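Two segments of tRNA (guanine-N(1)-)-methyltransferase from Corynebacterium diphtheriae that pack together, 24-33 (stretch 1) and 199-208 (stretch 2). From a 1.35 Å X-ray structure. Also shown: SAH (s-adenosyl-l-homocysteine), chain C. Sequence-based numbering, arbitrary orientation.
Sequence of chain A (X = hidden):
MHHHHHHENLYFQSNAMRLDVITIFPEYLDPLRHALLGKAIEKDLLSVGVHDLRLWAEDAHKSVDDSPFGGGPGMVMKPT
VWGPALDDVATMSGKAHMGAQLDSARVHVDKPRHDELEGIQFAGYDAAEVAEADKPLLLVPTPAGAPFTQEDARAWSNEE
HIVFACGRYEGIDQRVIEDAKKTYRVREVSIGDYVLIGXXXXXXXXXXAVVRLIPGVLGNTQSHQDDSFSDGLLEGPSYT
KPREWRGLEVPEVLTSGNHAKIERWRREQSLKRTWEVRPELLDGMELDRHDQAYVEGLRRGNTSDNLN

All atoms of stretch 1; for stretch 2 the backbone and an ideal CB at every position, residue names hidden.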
ATOM      1  N   ILE A  24      -4.877 -15.393   9.220  1.00 14.19           N
ATOM      2  CA  ILE A  24      -5.077 -15.647  10.650  1.00 15.09           C
ATOM      3  C   ILE A  24      -5.759 -14.483  11.381  1.00 15.04           C
ATOM      4  O   ILE A  24      -6.039 -14.601  12.583  1.00 16.74           O
ATOM      5  CB  ILE A  24      -3.780 -16.063  11.380  1.00 15.59           C
ATOM      6  CG1 ILE A  24      -2.726 -14.969  11.302  1.00 17.07           C
ATOM      7  CG2 ILE A  24      -3.290 -17.415  10.862  1.00 17.02           C
ATOM      8  CD1 ILE A  24      -1.576 -15.165  12.265  1.00 17.51           C
ATOM      9  N   PHE A  25      -6.058 -13.382  10.691  1.00 13.95           N
ATOM     10  CA  PHE A  25      -6.773 -12.238  11.264  1.00 13.95           C
ATOM     11  C   PHE A  25      -7.941 -11.861  10.360  1.00 13.94           C
ATOM     12  O   PHE A  25      -7.938 -10.791   9.721  1.00 14.05           O
ATOM     13  CB  PHE A  25      -5.853 -11.027  11.444  1.00 14.89           C
ATOM     14  CG  PHE A  25      -4.758 -11.250  12.442  1.00 15.02           C
ATOM     15  CD1 PHE A  25      -5.050 -11.323  13.788  1.00 16.01           C
ATOM     16  CD2 PHE A  25      -3.442 -11.394  12.034  1.00 16.55           C
ATOM     17  CE1 PHE A  25      -4.046 -11.539  14.713  1.00 16.55           C
ATOM     18  CE2 PHE A  25      -2.419 -11.589  12.957  1.00 17.56           C
ATOM     19  CZ  PHE A  25      -2.742 -11.677  14.311  1.00 17.58           C
ATOM     20  N   PRO A  26      -8.993 -12.688  10.333  1.00 15.32           N
ATOM     21  CA  PRO A  26     -10.148 -12.347   9.483  1.00 15.47           C
ATOM     22  C   PRO A  26     -10.707 -10.949   9.709  1.00 15.36           C
ATOM     23  O   PRO A  26     -11.183 -10.307   8.764  1.00 14.63           O
ATOM     24  CB  PRO A  26     -11.191 -13.410   9.844  1.00 16.90           C
ATOM     25  CG  PRO A  26     -10.449 -14.493  10.500  1.00 19.35           C
ATOM     26  CD  PRO A  26      -9.141 -13.992  11.004  1.00 16.45           C
ATOM     27  N   GLU A  27     -10.696 -10.480  10.961  1.00 15.17           N
ATOM     28  CA  GLU A  27     -11.244  -9.172  11.299  1.00 15.47           C
ATOM     29  C   GLU A  27     -10.522  -8.043  10.570  1.00 14.10           C
ATOM     30  O   GLU A  27     -11.105  -6.963  10.368  1.00 14.77           O
ATOM     31  CB  GLU A  27     -11.178  -8.990  12.822  1.00 17.88           C
ATOM     32  CG  GLU A  27      -9.764  -9.042  13.462  1.00 19.30           C
ATOM     33  CD  GLU A  27      -9.242 -10.439  13.848  1.00 21.51           C
ATOM     34  OE1 GLU A  27      -9.700 -11.467  13.310  1.00 21.37           O
ATOM     35  OE2 GLU A  27      -8.355 -10.497  14.727  1.00 24.24           O
ATOM     36  N   TYR A  28      -9.263  -8.251  10.181  1.00 13.89           N
ATOM     37  CA  TYR A  28      -8.516  -7.208   9.487  1.00 13.32           C
ATOM     38  C   TYR A  28      -9.192  -6.866   8.163  1.00 13.92           C
ATOM     39  O   TYR A  28      -9.025  -5.759   7.640  1.00 14.81           O
ATOM     40  CB  TYR A  28      -7.077  -7.667   9.272  1.00 13.73           C
ATOM     41  CG  TYR A  28      -6.068  -6.522   9.201  1.00 14.11           C
ATOM     42  CD1 TYR A  28      -6.041  -5.653   8.110  1.00 14.57           C
ATOM     43  CD2 TYR A  28      -5.134  -6.332  10.199  1.00 15.15           C
ATOM     44  CE1 TYR A  28      -5.114  -4.610   8.041  1.00 15.01           C
ATOM     45  CE2 TYR A  28      -4.202  -5.303  10.121  1.00 15.91           C
ATOM     46  CZ  TYR A  28      -4.199  -4.455   9.044  1.00 14.61           C
ATOM     47  OH  TYR A  28      -3.267  -3.421   8.973  1.00 16.86           O
ATOM     48  N   LEU A  29      -9.920  -7.818   7.588  1.00 13.77           N
ATOM     49  CA  LEU A  29     -10.560  -7.616   6.302  1.00 13.36           C
ATOM     50  C   LEU A  29     -11.955  -7.016   6.403  1.00 13.73           C
ATOM     51  O   LEU A  29     -12.639  -6.888   5.382  1.00 13.98           O
ATOM     52  CB  LEU A  29     -10.586  -8.900   5.499  1.00 13.12           C
ATOM     53  CG  LEU A  29      -9.272  -9.444   4.958  1.00 14.74           C
ATOM     54  CD1 LEU A  29      -8.499  -8.388   4.116  1.00 15.57           C
ATOM     55  CD2 LEU A  29      -8.337  -9.994   6.046  1.00 16.60           C
ATOM     56  N   ASP A  30     -12.371  -6.614   7.589  1.00 13.59           N
ATOM     57  CA  ASP A  30     -13.672  -5.963   7.736  1.00 13.96           C
ATOM     58  C   ASP A  30     -13.852  -4.768   6.788  1.00 13.45           C
ATOM     59  O   ASP A  30     -14.964  -4.556   6.302  1.00 14.71           O
ATOM     60  CB  ASP A  30     -13.929  -5.567   9.193  1.00 15.56           C
ATOM     61  CG  ASP A  30     -14.294  -6.749  10.101  1.00 19.11           C
ATOM     62  OD1 ASP A  30     -14.522  -7.871   9.609  1.00 20.84           O
ATOM     63  OD2 ASP A  30     -14.365  -6.533  11.329  1.00 23.05           O
ATOM     64  N   PRO A  31     -12.810  -3.998   6.445  1.00 13.82           N
ATOM     65  CA  PRO A  31     -13.016  -2.875   5.514  1.00 13.46           C
ATOM     66  C   PRO A  31     -13.392  -3.269   4.102  1.00 14.31           C
ATOM     67  O   PRO A  31     -13.835  -2.395   3.336  1.00 15.13           O
ATOM     68  CB  PRO A  31     -11.697  -2.096   5.580  1.00 14.35           C
ATOM     69  CG  PRO A  31     -11.153  -2.409   6.945  1.00 15.41           C
ATOM     70  CD  PRO A  31     -11.516  -3.879   7.153  1.00 14.21           C
ATOM     71  N   LEU A  32     -13.288  -4.548   3.723  1.00 13.86           N
ATOM     72  CA  LEU A  32     -13.809  -4.954   2.425  1.00 14.08           C
ATOM     73  C   LEU A  32     -15.323  -4.806   2.357  1.00 15.10           C
ATOM     74  O   LEU A  32     -15.886  -4.870   1.263  1.00 16.74           O
ATOM     75  CB  LEU A  32     -13.440  -6.408   2.116  1.00 14.76           C
ATOM     76  CG  LEU A  32     -11.962  -6.730   1.932  1.00 14.40           C
ATOM     77  CD1 LEU A  32     -11.777  -8.217   1.701  1.00 15.94           C
ATOM     78  CD2 LEU A  32     -11.362  -5.953   0.755  1.00 15.57           C
ATOM     79  N   ARG A  33     -15.990  -4.642   3.503  1.00 14.52           N
ATOM     80  CA  ARG A  33     -17.427  -4.414   3.548  1.00 15.27           C
ATOM     81  C   ARG A  33     -17.787  -2.994   3.983  1.00 17.58           C
ATOM     82  O   ARG A  33     -18.942  -2.712   4.305  1.00 20.49           O
ATOM     83  CB  ARG A  33     -18.076  -5.453   4.456  1.00 16.64           C
ATOM     84  CG  ARG A  33     -18.080  -6.822   3.834  1.00 16.32           C
ATOM     85  CD  ARG A  33     -18.599  -7.877   4.763  1.00 17.98           C
ATOM     86  NE  ARG A  33     -19.106  -9.018   4.015  1.00 17.78           N
ATOM     87  CZ  ARG A  33     -18.406 -10.091   3.684  1.00 16.60           C
ATOM     88  NH1 ARG A  33     -17.124 -10.200   4.025  1.00 17.66           N
ATOM     89  NH2 ARG A  33     -18.994 -11.073   3.026  1.00 16.69           N
ATOM     90  N   UNK A 199       0.227  -9.548   5.268  1.00 12.19           N
ATOM     91  CA  UNK A 199      -0.360  -9.371   3.952  1.00 13.15           C
ATOM     92  C   UNK A 199      -1.778  -8.846   3.916  1.00 12.55           C
ATOM     93  O   UNK A 199      -2.221  -8.399   2.851  1.00 12.88           O
ATOM     94  CB  UNK A 199      -0.323 -10.710   3.213  1.00 13.15           C
ATOM     95  N   UNK A 200      -2.491  -8.856   5.046  1.00 12.03           N
ATOM     96  CA  UNK A 200      -3.891  -8.427   5.056  1.00 11.89           C
ATOM     97  C   UNK A 200      -4.075  -7.000   4.533  1.00 11.56           C
ATOM     98  O   UNK A 200      -4.982  -6.740   3.733  1.00 12.24           O
ATOM     99  CB  UNK A 200      -4.453  -8.528   6.476  1.00 11.89           C
ATOM    100  N   UNK A 201      -3.241  -6.065   4.988  1.00 11.98           N
ATOM    101  CA  UNK A 201      -3.402  -4.687   4.532  1.00 11.69           C
ATOM    102  C   UNK A 201      -3.126  -4.580   3.040  1.00 11.95           C
ATOM    103  O   UNK A 201      -3.746  -3.766   2.346  1.00 12.45           O
ATOM    104  CB  UNK A 201      -2.475  -3.751   5.310  1.00 11.69           C
ATOM    105  N   UNK A 202      -2.215  -5.398   2.521  1.00 12.10           N
ATOM    106  CA  UNK A 202      -1.961  -5.385   1.085  1.00 12.57           C
ATOM    107  C   UNK A 202      -3.163  -5.895   0.302  1.00 12.96           C
ATOM    108  O   UNK A 202      -3.412  -5.416  -0.807  1.00 12.89           O
ATOM    109  CB  UNK A 202      -0.727  -6.228   0.757  1.00 12.57           C
ATOM    110  N   UNK A 203      -3.939  -6.833   0.873  1.00 12.81           N
ATOM    111  CA  UNK A 203      -5.198  -7.241   0.254  1.00 12.75           C
ATOM    112  C   UNK A 203      -6.141  -6.048   0.143  1.00 12.44           C
ATOM    113  O   UNK A 203      -6.761  -5.820  -0.898  1.00 13.01           O
ATOM    114  CB  UNK A 203      -5.855  -8.367   1.055  1.00 12.75           C
ATOM    115  N   UNK A 204      -6.267  -5.272   1.219  1.00 12.06           N
ATOM    116  CA  UNK A 204      -7.148  -4.111   1.163  1.00 11.87           C
ATOM    117  C   UNK A 204      -6.713  -3.126   0.077  1.00 11.83           C
ATOM    118  O   UNK A 204      -7.556  -2.560  -0.631  1.00 13.04           O
ATOM    119  CB  UNK A 204      -7.181  -3.410   2.523  1.00 11.87           C
ATOM    120  N   UNK A 205      -5.395  -2.915  -0.065  1.00 11.45           N
ATOM    121  CA  UNK A 205      -4.864  -2.020  -1.087  1.00 12.01           C
ATOM    122  C   UNK A 205      -5.225  -2.521  -2.474  1.00 11.50           C
ATOM    123  O   UNK A 205      -5.763  -1.780  -3.310  1.00 12.40           O
ATOM    124  CB  UNK A 205      -3.346  -1.885  -0.951  1.00 12.01           C
ATOM    125  N   UNK A 206      -4.909  -3.779  -2.752  1.00 12.06           N
ATOM    126  CA  UNK A 206      -5.142  -4.336  -4.082  1.00 11.88           C
ATOM    127  C   UNK A 206      -6.635  -4.369  -4.388  1.00 12.58           C
ATOM    128  O   UNK A 206      -7.071  -4.036  -5.500  1.00 12.64           O
ATOM    129  CB  UNK A 206      -4.545  -5.740  -4.191  1.00 11.88           C
ATOM    130  N   UNK A 207      -7.441  -4.738  -3.397  1.00 12.66           N
ATOM    131  CA  UNK A 207      -8.882  -4.778  -3.598  1.00 13.43           C
ATOM    132  C   UNK A 207      -9.438  -3.412  -3.975  1.00 12.93           C
ATOM    133  O   UNK A 207     -10.282  -3.319  -4.873  1.00 13.49           O
ATOM    134  CB  UNK A 207      -9.576  -5.293  -2.335  1.00 13.43           C
ATOM    135  N   UNK A 208      -8.997  -2.351  -3.299  1.00 13.16           N
ATOM    136  CA  UNK A 208      -9.486  -1.024  -3.668  1.00 13.31           C
ATOM    137  C   UNK A 208      -9.141  -0.703  -5.116  1.00 12.32           C
ATOM    138  O   UNK A 208      -9.990  -0.223  -5.879  1.00 13.43           O
ATOM    139  CB  UNK A 208      -8.901   0.041  -2.738  1.00 13.31           C
TER
HETATM  140  N   SAH C 302      11.421 -11.020   6.435  1.00 47.70           N
HETATM  141  CA  SAH C 302      10.483 -10.600   5.413  1.00 44.24           C
HETATM  142  CB  SAH C 302       9.327  -9.936   6.128  1.00 38.65           C
HETATM  143  CG  SAH C 302       7.974 -10.595   5.927  1.00 29.01           C
HETATM  144  SD  SAH C 302       6.822  -9.336   6.441  1.00 21.49           S
HETATM  145  C   SAH C 302      11.053  -9.612   4.410  1.00 47.02           C
HETATM  146  O   SAH C 302      11.460  -8.509   4.767  1.00 49.05           O
HETATM  147  OXT SAH C 302      11.090  -9.894   3.213  1.00 45.28           O
HETATM  148  C5' SAH C 302       5.418 -10.404   6.732  1.00 18.08           C
HETATM  149  C4' SAH C 302       4.399 -10.417   5.611  1.00 15.41           C
HETATM  150  O4' SAH C 302       3.839  -9.120   5.409  1.00 13.82           O
HETATM  151  C3' SAH C 302       4.882 -10.859   4.221  1.00 15.41           C
HETATM  152  O3' SAH C 302       5.038 -12.230   4.145  1.00 19.11           O
HETATM  153  C2' SAH C 302       3.771 -10.286   3.341  1.00 13.71           C
HETATM  154  O2' SAH C 302       2.614 -11.084   3.396  1.00 15.64           O
HETATM  155  C1' SAH C 302       3.484  -8.977   4.044  1.00 13.33           C
HETATM  156  N9  SAH C 302       4.264  -7.853   3.493  1.00 12.18           N
HETATM  157  C8  SAH C 302       5.283  -7.160   4.107  1.00 12.50           C
HETATM  158  N7  SAH C 302       5.681  -6.156   3.305  1.00 12.86           N
HETATM  159  C5  SAH C 302       4.936  -6.215   2.166  1.00 12.10           C
HETATM  160  C6  SAH C 302       4.915  -5.451   1.008  1.00 11.59           C
HETATM  161  N6  SAH C 302       5.741  -4.410   0.778  1.00 13.11           N
HETATM  162  N1  SAH C 302       4.007  -5.781   0.027  1.00 12.06           N
HETATM  163  C2  SAH C 302       3.136  -6.828   0.207  1.00 11.82           C
HETATM  164  N3  SAH C 302       3.138  -7.579   1.345  1.00 12.35           N
HETATM  165  C4  SAH C 302       4.031  -7.266   2.292  1.00 12.69           C

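Stretch 1 winds as a 3-10 segment from 26 to 32 and turns Tyr28, Leu29, Pro31 and Leu32 to stretch 2, a largely apolar surface with backbone nitrogens at its near end.

Position 199 has an ideal CB with nothing of stretch 1 near it, but that CB would sit 3.0 Å from O2' of SAH, a clash. Backbone angles of -76/-14 would suit many residues, so the ligand makes the argument for no side chain at all. The residue is Gly199, whose N lies 3.4 Å from SAH O2'.

At position 200 CA-to-CB points toward stretch 1, and the ideal CB is 3.7 Å from Tyr28 CD1 and 4.2 Å from Leu29 CD2. A side chain here starts among carbons, yet beyond them lie the backbone nitrogens of Ile24 and Phe25. Leucine, methionine or glutamine could serve, as could an acid with an aliphatic stem. Glu200 is the last of these. Its CG packs 3.9 Å from Leu29 CD2, and its carboxylate turns to the 24-25 end: OE2 is 4.1 Å from Ile24 N, too far for a direct hydrogen bond, so a water bridges them, accepting from Ile24 N at 3.0 Å and donating to Glu200 OE2 at 2.7 Å. The same OE2 meets the Phe25 ring at its edge, 4.2 Å from CD2.

Position 201 points sideways, with its ideal CB 3.8 Å from Tyr28 OH. A compact apolar residue, alanine, valine or perhaps threonine, would pack beside the ring end. Val201 does so, its CB 3.8 Å from Tyr28 CE1; the tyrosine hydroxyl finds its hydrogen bond elsewhere in the structure.

Position 202 is out of reach of stretch 1 and looks to the ligand side, where small residues are the safer choice. Ala202 CB comes to 4.0 Å from SAH C2.

Position 203 points toward stretch 1, its ideal CB 4.0 Å from Leu29 CD1. With a methyl already so close, alanine or a beta-branched aliphatic fits readily. Val203, chi1 t, sets CG1 3.9 Å from Leu29 CD1.

Position 204 starts sideways, its ideal CB 5.2 Å from Leu32 CD2 and 5.4 Å from Leu29 CD1, leaving room between Tyr28, Leu29, Pro31 and Leu32 for a longer apolar chain: leucine, methionine or isoleucine. Leu204, chi1 m and chi2 t, brings its end nearer. CD2 lies 3.7 Å from Leu32 CD2, 3.8 Å from Leu29 CD1 and 4.2 Å from Pro31 CB; CD1 lies 4.1 Å from Pro31 CG and meets the edge of the Tyr28 ring, 4.2 Å from CE1.

Positions 205 and 206 offer stretch 1 no contact, so it sets no preference beyond helical backbone angles; they are Val205 and Ile206.

Position 207 points toward stretch 1 with its ideal CB just 3.6 Å from Leu32 CD2. A small residue is the natural reading, and Ala207 closes the contact with its methyl alone.

Position 208 has no atom of stretch 1 within 5.5 Å of its ideal CB, leaving the choice open. Glu208 hydrogen-bonds elsewhere in the structure.

Stretch 2, residues 199-208: GEVAVLVIAE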
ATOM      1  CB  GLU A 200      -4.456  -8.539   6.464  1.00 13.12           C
ATOM      2  CG  GLU A 200      -4.596  -9.992   6.978  1.00 13.81           C
ATOM      3  CD  GLU A 200      -3.324 -10.668   7.489  1.00 14.95           C
ATOM      4  OE1 GLU A 200      -2.231 -10.057   7.519  1.00 14.98           O
ATOM      5  OE2 GLU A 200      -3.447 -11.846   7.872  1.00 16.06           O
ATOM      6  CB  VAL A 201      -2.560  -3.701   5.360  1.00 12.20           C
ATOM      7  CG1 VAL A 201      -1.065  -3.814   5.061  1.00 13.75           C
ATOM      8  CG2 VAL A 201      -3.035  -2.284   5.142  1.00 13.42           C
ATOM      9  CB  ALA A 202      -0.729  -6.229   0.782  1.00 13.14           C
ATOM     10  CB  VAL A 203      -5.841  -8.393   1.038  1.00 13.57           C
ATOM     11  CG1 VAL A 203      -7.193  -8.715   0.419  1.00 15.10           C
ATOM     12  CG2 VAL A 203      -4.911  -9.602   1.045  1.00 14.40           C
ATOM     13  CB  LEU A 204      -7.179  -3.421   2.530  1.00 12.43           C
ATOM     14  CG  LEU A 204      -7.713  -4.235   3.719  1.00 12.43           C
ATOM     15  CD1 LEU A 204      -7.647  -3.401   4.974  1.00 13.33           C
ATOM     16  CD2 LEU A 204      -9.115  -4.715   3.452  1.00 15.01           C
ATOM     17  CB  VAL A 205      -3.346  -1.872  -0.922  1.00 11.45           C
ATOM     18  CG1 VAL A 205      -2.738  -1.229  -2.156  1.00 13.13           C
ATOM     19  CG2 VAL A 205      -3.002  -1.075   0.333  1.00 12.92           C
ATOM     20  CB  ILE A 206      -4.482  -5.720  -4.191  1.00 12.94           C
ATOM     21  CG1 ILE A 206      -2.954  -5.595  -4.139  1.00 13.14           C
ATOM     22  CG2 ILE A 206      -4.923  -6.409  -5.464  1.00 14.22           C
ATOM     23  CD1 ILE A 206      -2.223  -6.909  -3.862  1.00 15.28           C
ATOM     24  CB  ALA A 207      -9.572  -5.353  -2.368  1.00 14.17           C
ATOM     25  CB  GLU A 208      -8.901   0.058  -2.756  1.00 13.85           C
ATOM     26  CG  GLU A 208      -9.513   0.144  -1.391  1.00 13.46           C
ATOM     27  CD  GLU A 208      -9.515   1.542  -0.791  1.00 13.44           C
ATOM     28  OE1 GLU A 208      -8.949   2.500  -1.388  1.00 13.78           O
ATOM     29  OE2 GLU A 208     -10.093   1.668   0.302  1.00 14.94           O
TER
HETATM   30  O   HOH W   1      -2.426 -14.386   7.901  1.00 16.09           O
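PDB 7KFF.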